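Local coordinates for protein D-alanyl-D-alanine carboxypeptidase (Streptococcus pneumoniae R6, PDB 1XP4) that probably removes the C-terminal D-alanine from peptidoglycan precursor peptides, acting as a serine-type D-Ala-D-Ala carboxypeptidase in cell wall synthesis, at residues Q74-T77 with S82-P85; A111-I116 with K121-M126. One frame throughout, in Å; residues are numbered along the deposited sequence.

Overall arrangement
From the N terminus, the chain runs through helix 44-57, which begins with Lys44, the predicted proton acceptor, and helix 70-74 before contact 1, where residues 74-77 meet 82-85 and close a loop of four intervening residues. Strand 90-92 and helix 93-103 follow. Contact 2 then packs residues 111-116 against 121-126 across the short turn between helices 106-117 and 120-133. The two closures come in series, neither nested nor crossed, with centres about 19 Å apart and nearest atoms about 8 Å apart. Helix 106-117 relates them: its first turn receives the loop of contact 1 beside the predicted active site, and its later turns pack against the next helix in contact 2.

Contact 1: residues Q74-T77 with S82-P85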
loop_
_atom_site.group_PDB
_atom_site.type_symbol
_atom_site.label_atom_id
_atom_site.label_comp_id
_atom_site.label_asym_id
_atom_site.label_seq_id
_atom_site.Cartn_x
_atom_site.Cartn_y
_atom_site.Cartn_z
ATOM N N GLN A 74 8.319 -27.142 10.488
ATOM C CA GLN A 74 8.844 -28.122 9.544
ATOM C C GLN A 74 9.028 -27.509 8.175
ATOM O O GLN A 74 9.968 -27.835 7.457
ATOM C CB GLN A 74 7.900 -29.315 9.425
ATOM C CG GLN A 74 8.035 -30.347 10.528
ATOM C CD GLN A 74 6.696 -30.959 10.894
ATOM O OE1 GLN A 74 5.762 -30.976 10.081
ATOM N NE2 GLN A 74 6.593 -31.471 12.120
ATOM N N LEU A 75 8.117 -26.621 7.815
ATOM C CA LEU A 75 8.171 -25.975 6.519
ATOM C C LEU A 75 9.520 -25.314 6.260
ATOM O O LEU A 75 9.833 -24.942 5.129
ATOM C CB LEU A 75 7.055 -24.934 6.418
ATOM C CG LEU A 75 6.858 -24.228 5.081
ATOM C CD1 LEU A 75 6.586 -25.254 4.002
ATOM C CD2 LEU A 75 5.706 -23.257 5.188
ATOM N N THR A 76 10.335 -25.184 7.297
ATOM C CA THR A 76 11.615 -24.523 7.122
ATOM C C THR A 76 12.837 -25.415 6.993
ATOM O O THR A 76 13.889 -24.943 6.570
ATOM C CB THR A 76 11.863 -23.538 8.248
ATOM O OG1 THR A 76 12.148 -24.253 9.457
ATOM C CG2 THR A 76 10.633 -22.689 8.452
ATOM N N THR A 77 12.720 -26.690 7.356
ATOM C CA THR A 77 13.862 -27.591 7.245
ATOM C C THR A 77 14.002 -28.073 5.813
ATOM O O THR A 77 15.113 -28.226 5.308
ATOM C CB THR A 77 13.737 -28.795 8.186
ATOM O OG1 THR A 77 12.458 -29.417 8.008
ATOM C CG2 THR A 77 13.908 -28.345 9.637
ATOM N N SER A 82 11.191 -19.475 0.789
ATOM C CA SER A 82 12.024 -18.498 1.468
ATOM C C SER A 82 11.689 -18.435 2.953
ATOM O O SER A 82 10.593 -18.042 3.355
ATOM C CB SER A 82 11.888 -17.120 0.806
ATOM O OG SER A 82 10.548 -16.842 0.447
ATOM N N ASN A 83 12.651 -18.864 3.760
ATOM C CA ASN A 83 12.507 -18.885 5.201
ATOM C C ASN A 83 13.861 -18.658 5.845
ATOM O O ASN A 83 14.862 -18.434 5.164
ATOM C CB ASN A 83 11.963 -20.232 5.669
ATOM C CG ASN A 83 10.488 -20.190 6.003
ATOM O OD1 ASN A 83 10.026 -19.308 6.729
ATOM N ND2 ASN A 83 9.741 -21.160 5.489
ATOM N N ILE A 84 13.876 -18.728 7.169
ATOM C CA ILE A 84 15.090 -18.537 7.942
ATOM C C ILE A 84 15.004 -19.494 9.124
ATOM O O ILE A 84 13.914 -19.887 9.536
ATOM C CB ILE A 84 15.198 -17.079 8.451
ATOM C CG1 ILE A 84 14.028 -16.758 9.382
ATOM C CG2 ILE A 84 15.176 -16.119 7.279
ATOM C CD1 ILE A 84 14.024 -15.338 9.888
ATOM N N PRO A 85 16.152 -19.894 9.679
ATOM C CA PRO A 85 16.143 -20.817 10.814
ATOM C C PRO A 85 15.291 -20.295 11.963
ATOM O O PRO A 85 15.362 -19.116 12.300
ATOM C CB PRO A 85 17.617 -20.904 11.189
ATOM C CG PRO A 85 18.315 -20.677 9.873
ATOM C CD PRO A 85 17.530 -19.543 9.291
#
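Thr76 and Asn83 bring the two segments together, their CA atoms 6.0 Å apart, in a loop that leaves helix 70-74 and doubles back over four intervening residues. Neither segment pairs as a strand, and no hydrogen bond joins them. Residues 74-77 turn on themselves, with Thr77 N bonded to Gln74 O at 3.0 Å, whereas Asn83 and Ile84 have extended backbones.

In both Thr76 and Asn83 the CB is directed at the other segment, and the two side chains cross at about a right angle. The methyl of Thr76 does the touching: CG2 lies over the flat amide of Asn83, 3.5 Å from ND2 and 3.8 Å from OD1. The threonine torsion explains this, because chi1 of 72° sets OG1 between the backbone N and the carbonyl carbon, where it hydrogen-bonds to Tyr73 O, and leaves the methyl for the asparagine. Leu75 flanks the amide more loosely: its O is 3.8 Å from Asn83 ND2, too long for the hydrogen bond one might expect, and its CG is 4.2 Å from the same nitrogen. From the far segment, Ile84 contributes its backbone: its carbonyl O comes within 4.4 Å of Thr76 CB, while the CB of Ile84 points away.

The amide of Asn83 has its polar business elsewhere. OD1 accepts a hydrogen bond from Ser107 N at the start of helix 106-117, and the side chain lies about 7 Å from that of Lys44, the predicted proton acceptor, and slightly farther from that of Ser104, another predicted active-site residue.

Chemically, then, the contact is a methyl laid on an amide, held by van der Waals forces. With Ser107 holding OD1 and Thr76 covering a face, the rotation of the Asn83 amide is restrained, consistent with a place near, but not touching, the predicted active site.

Contact 2: residues A111-I116 with K121-M126; sequences ALAEKI and KDFVDM
Ala113 and Phe123 meet where two consecutive helices turn a corner in the helical part of the penicillin-recognising fold shared by S11 peptidases and serine beta-lactamases. The short segments run at 86° to each other, with axes 8.6 Å apart at closest approach, and the CA atoms of this pair are 5.8 Å apart.

The tight part is built round the Phe123 ring. Ala113 CB sits over one face, in a CH-pi contact 3.9 Å from the ring centroid and displaced toward the CG end of the ring. With chi1 at -163° CG lies opposite the backbone N, and the ring reaches across to helix 106-117. Ile116 comes instead at the ring's edge, its CB 4.0 Å from Phe123 CE1. Thr47 and Leu50 of helix 44-57, the helix that begins with the predicted catalytic Lys44, also touch this ring, so the buried Phe123 ring lies where three helices meet.

Packing is looser toward Met126, modelled as selenomethionine and partly exposed. The chain of Met126 bends at chi3 (59°), and its methyl CE lies alongside Ile116 CG2 at 4.2 Å, the two side chains crossing at about a right angle. Lys121 and Asp125 take no part in the interface: one turn apart, they form a salt bridge along their own helix. Tyr157 OH hydrogen-bonds to Asp125 OD1, while the other carboxylate oxygen, OD2, takes Lys121 NZ on its syn lone pair at 2.8 Å.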
loop_
_atom_site.group_PDB
_atom_site.type_symbol
_atom_site.label_atom_id
_atom_site.label_comp_id
_atom_site.label_asym_id
_atom_site.label_seq_id
_atom_site.Cartn_x
_atom_site.Cartn_y
_atom_site.Cartn_z
ATOM N N ALA A 111 3.112 -18.296 11.359
ATOM C CA ALA A 111 3.149 -18.145 12.807
ATOM C C ALA A 111 2.267 -16.977 13.278
ATOM O O ALA A 111 1.429 -17.142 14.171
ATOM C CB ALA A 111 4.589 -17.946 13.274
ATOM N N LEU A 112 2.455 -15.803 12.685
ATOM C CA LEU A 112 1.666 -14.633 13.058
ATOM C C LEU A 112 0.165 -14.897 12.898
ATOM O O LEU A 112 -0.647 -14.499 13.742
ATOM C CB LEU A 112 2.075 -13.437 12.195
ATOM C CG LEU A 112 3.423 -12.792 12.525
ATOM C CD1 LEU A 112 3.839 -11.833 11.415
ATOM C CD2 LEU A 112 3.322 -12.074 13.862
ATOM N N ALA A 113 -0.188 -15.577 11.808
ATOM C CA ALA A 113 -1.576 -15.896 11.503
ATOM C C ALA A 113 -2.216 -16.795 12.561
ATOM O O ALA A 113 -3.337 -16.534 13.005
ATOM C CB ALA A 113 -1.667 -16.553 10.125
ATOM N N GLU A 114 -1.513 -17.855 12.954
ATOM C CA GLU A 114 -2.033 -18.773 13.963
ATOM C C GLU A 114 -2.167 -18.042 15.288
ATOM O O GLU A 114 -3.079 -18.307 16.068
ATOM C CB GLU A 114 -1.105 -19.969 14.149
ATOM C CG GLU A 114 -0.954 -20.839 12.929
ATOM C CD GLU A 114 -0.348 -22.183 13.272
ATOM O OE1 GLU A 114 0.539 -22.226 14.153
ATOM O OE2 GLU A 114 -0.758 -23.194 12.658
ATOM N N LYS A 115 -1.247 -17.119 15.537
ATOM C CA LYS A 115 -1.271 -16.339 16.759
ATOM C C LYS A 115 -2.493 -15.431 16.800
ATOM O O LYS A 115 -3.100 -15.250 17.856
ATOM C CB LYS A 115 -0.018 -15.478 16.856
ATOM C CG LYS A 115 0.088 -14.672 18.139
ATOM C CD LYS A 115 0.201 -15.601 19.337
ATOM C CE LYS A 115 0.589 -14.850 20.595
ATOM N NZ LYS A 115 0.616 -15.747 21.778
ATOM N N ILE A 116 -2.856 -14.865 15.652
ATOM C CA ILE A 116 -3.991 -13.949 15.598
ATOM C C ILE A 116 -5.363 -14.596 15.429
ATOM O O ILE A 116 -6.348 -14.090 15.967
ATOM C CB ILE A 116 -3.798 -12.882 14.472
ATOM C CG1 ILE A 116 -2.537 -12.057 14.750
ATOM C CG2 ILE A 116 -5.005 -11.935 14.409
ATOM C CD1 ILE A 116 -2.278 -10.953 13.741
ATOM N N LYS A 121 -6.372 -21.142 8.494
ATOM C CA LYS A 121 -7.690 -21.138 7.875
ATOM C C LYS A 121 -8.548 -19.975 8.342
ATOM O O LYS A 121 -9.116 -19.247 7.528
ATOM C CB LYS A 121 -8.457 -22.421 8.171
ATOM C CG LYS A 121 -9.864 -22.339 7.604
ATOM C CD LYS A 121 -10.793 -23.443 8.082
ATOM C CE LYS A 121 -12.198 -23.261 7.479
ATOM N NZ LYS A 121 -12.794 -21.936 7.803
ATOM N N ASP A 122 -8.676 -19.826 9.657
ATOM C CA ASP A 122 -9.475 -18.737 10.197
ATOM C C ASP A 122 -8.874 -17.427 9.726
ATOM O O ASP A 122 -9.601 -16.514 9.329
ATOM C CB ASP A 122 -9.504 -18.783 11.728
ATOM C CG ASP A 122 -10.206 -20.026 12.261
ATOM O OD1 ASP A 122 -11.329 -20.322 11.800
ATOM O OD2 ASP A 122 -9.639 -20.708 13.145
ATOM N N PHE A 123 -7.547 -17.338 9.754
ATOM C CA PHE A 123 -6.887 -16.117 9.305
ATOM C C PHE A 123 -7.269 -15.806 7.850
ATOM O O PHE A 123 -7.533 -14.652 7.505
ATOM C CB PHE A 123 -5.363 -16.232 9.428
ATOM C CG PHE A 123 -4.667 -14.909 9.375
ATOM C CD1 PHE A 123 -4.588 -14.105 10.506
ATOM C CD2 PHE A 123 -4.128 -14.439 8.184
ATOM C CE1 PHE A 123 -3.983 -12.847 10.453
ATOM C CE2 PHE A 123 -3.521 -13.182 8.118
ATOM C CZ PHE A 123 -3.449 -12.386 9.258
ATOM N N VAL A 124 -7.304 -16.832 7.001
ATOM C CA VAL A 124 -7.677 -16.632 5.604
ATOM C C VAL A 124 -9.096 -16.064 5.492
ATOM O O VAL A 124 -9.361 -15.179 4.671
ATOM C CB VAL A 124 -7.595 -17.945 4.786
ATOM C CG1 VAL A 124 -8.203 -17.725 3.397
ATOM C CG2 VAL A 124 -6.130 -18.399 4.656
ATOM N N ASP A 125 -10.008 -16.567 6.315
ATOM C CA ASP A 125 -11.366 -16.066 6.281
ATOM C C ASP A 125 -11.330 -14.597 6.665
ATOM O O ASP A 125 -12.129 -13.793 6.177
ATOM C CB ASP A 125 -12.255 -16.852 7.242
ATOM C CG ASP A 125 -12.464 -18.295 6.800
ATOM O OD1 ASP A 125 -12.544 -18.548 5.576
ATOM O OD2 ASP A 125 -12.562 -19.176 7.680
HETATM N N MSE A 126 -10.396 -14.243 7.539
HETATM C CA MSE A 126 -10.266 -12.860 7.954
HETATM C C MSE A 126 -9.778 -12.024 6.780
HETATM O O MSE A 126 -10.279 -10.920 6.545
HETATM C CB MSE A 126 -9.291 -12.730 9.130
HETATM C CG MSE A 126 -9.895 -13.070 10.483
HETATM SE SE MSE A 126 -8.652 -12.951 11.960
HETATM C CE MSE A 126 -8.136 -11.102 11.774
#